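Local coordinates for pyruvate kinase (Cryptosporidium parvum, PDB 4DRS), which catalyses the last step of glycolysis, transferring the phosphoryl group of phosphoenolpyruvate to ADP to give pyruvate and ATP, at the interface of chains A and B. Sequence-based numbering; all coordinates share one arbitrary frame. Chains: chain A/B, Pyruvate kinase.

The interface of chains A and B. Residues chain A 304-305, 308; chain B 28, 32, 384.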
ATOM      1  N   GLU A 304      32.769  -8.113   5.815  1.00 58.54           N
ATOM      2  CA  GLU A 304      31.545  -8.187   5.020  1.00 56.64           C
ATOM      3  C   GLU A 304      30.326  -7.687   5.795  1.00 53.70           C
ATOM      4  O   GLU A 304      29.278  -7.446   5.207  1.00 53.35           O
ATOM      5  CB  GLU A 304      31.307  -9.609   4.479  1.00 58.52           C
ATOM      6  CG  GLU A 304      30.827 -10.635   5.503  1.00 59.81           C
ATOM      7  CD  GLU A 304      31.933 -11.550   6.000  1.00 61.07           C
ATOM      8  OE1 GLU A 304      33.112 -11.130   6.001  1.00 61.91           O
ATOM      9  OE2 GLU A 304      31.619 -12.697   6.393  1.00 61.48           O
ATOM     10  N   LYS A 305      30.471  -7.527   7.107  1.00 51.89           N
ATOM     11  CA  LYS A 305      29.361  -7.109   7.959  1.00 50.13           C
ATOM     12  C   LYS A 305      29.324  -5.606   8.225  1.00 47.79           C
ATOM     13  O   LYS A 305      28.306  -5.085   8.682  1.00 47.05           O
ATOM     14  CB  LYS A 305      29.364  -7.886   9.280  1.00 51.71           C
ATOM     15  CG  LYS A 305      28.964  -9.347   9.135  1.00 54.25           C
ATOM     16  CD  LYS A 305      28.984 -10.070  10.470  1.00 56.21           C
ATOM     17  CE  LYS A 305      28.689 -11.552  10.305  1.00 58.29           C
ATOM     18  NZ  LYS A 305      27.245 -11.798  10.039  1.00 59.52           N
ATOM     19  N   VAL A 308      26.474  -3.567   6.691  1.00 39.01           N
ATOM     20  CA  VAL A 308      25.199  -3.884   7.337  1.00 39.24           C
ATOM     21  C   VAL A 308      24.999  -2.996   8.568  1.00 39.53           C
ATOM     22  O   VAL A 308      23.934  -2.403   8.753  1.00 39.22           O
ATOM     23  CB  VAL A 308      25.114  -5.380   7.737  1.00 39.76           C
ATOM     24  CG1 VAL A 308      23.768  -5.703   8.366  1.00 39.74           C
ATOM     25  CG2 VAL A 308      25.348  -6.274   6.527  1.00 39.83           C
TER
ATOM     26  N   GLY B  28      20.322  -7.952  11.086  1.00 82.12           N
ATOM     27  CA  GLY B  28      21.689  -8.386  10.833  1.00 83.50           C
ATOM     28  C   GLY B  28      22.695  -7.802  11.809  1.00 85.30           C
ATOM     29  O   GLY B  28      23.701  -8.442  12.114  1.00 86.46           O
ATOM     30  N   ILE B  32      25.726  -9.553  14.519  1.00 94.61           N
ATOM     31  CA  ILE B  32      27.138  -9.167  14.440  1.00 93.90           C
ATOM     32  C   ILE B  32      27.828  -9.303  15.802  1.00 96.34           C
ATOM     33  O   ILE B  32      28.814 -10.029  15.935  1.00 97.81           O
ATOM     34  CB  ILE B  32      27.309  -7.729  13.890  1.00 92.65           C
ATOM     35  CG1 ILE B  32      26.854  -7.652  12.428  1.00 90.87           C
ATOM     36  CG2 ILE B  32      28.757  -7.275  14.002  1.00 91.42           C
ATOM     37  CD1 ILE B  32      26.784  -6.248  11.864  1.00 90.08           C
ATOM     38  N   GLN B 384      25.972 -11.773   2.603  1.00 43.80           N
ATOM     39  CA  GLN B 384      25.614 -10.809   3.637  1.00 45.39           C
ATOM     40  C   GLN B 384      24.589  -9.783   3.147  1.00 45.45           C
ATOM     41  O   GLN B 384      23.618  -9.497   3.848  1.00 45.98           O
ATOM     42  CB  GLN B 384      26.866 -10.106   4.159  1.00 46.43           C
ATOM     43  CG  GLN B 384      26.727  -9.585   5.578  1.00 49.10           C
ATOM     44  CD  GLN B 384      26.617 -10.693   6.606  1.00 50.05           C
ATOM     45  OE1 GLN B 384      27.389 -11.654   6.591  1.00 50.44           O
ATOM     46  NE2 GLN B 384      25.657 -10.559   7.515  1.00 50.83           N
TER
HETATM   47  O   HOH W   1      25.093 -10.773  11.090  1.00 68.59           O
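The alkyl stem of A:Lys305 runs between B:Ile32 on one flank and B:Gln384 on the other, and this is the apolar centre of the patch. Its CD methylene lies 3.8 Å from CG1 of B:Ile32, and the two chains lie alongside, running opposite ways, a long contact that suits slender aliphatic groups. The terminal methyl, CD1 of B:Ile32, reaches back as far as the backbone O of A:Lys305 (3.7 Å). On the other flank B:Gln384 lies athwart the lysine stem, its amide carbon CD 3.7 Å from CG of A:Lys305. A:Val308 supports the inner part of the same glutamine: valine branches at CB, and with CG1 anti to the backbone N (chi1 -178°), CG2 meets CG of B:Gln384 at 3.7 Å while CG1 faces the backbone of B:Gly28. Glutamine suits its place because its methylenes cover apolar surface while its amide turns towards the lysine and the polar rim. A:Glu304 contributes chiefly its backbone O, 3.3 Å from CG of B:Gln384, and its CG methylene, near OE1.

Towards the rim, A:Lys305 is extended until a turn at chi4 (-75°) directs the terminal amine, NZ. Its hydrogen bond to OE1 of B:Gln384 is weak; NE2 lies nearer but is not a bonded partner, and the amide could be turned over, leaving its orientation doubtful. A firmer link runs through a water 2.6 Å from NZ, which also bonds to the carbonyl O of B:Gly28 (2.9 Å). Lysine thus serves both zones, and glycine, lacking a side chain, lets A:Val308 come near its backbone.

In the fold, 3-10 helix 303-305 and the start of helix 306-320 belong to chain A's barrel domain. Helix 371-386 of chain B probably borders its own barrel, while the N-terminal helix 24-31 reaches across to the partner subunit, followed by B:Ile32. The two-fold axis repeats the patch with the chains exchanged, within the tetramer typical of pyruvate kinases.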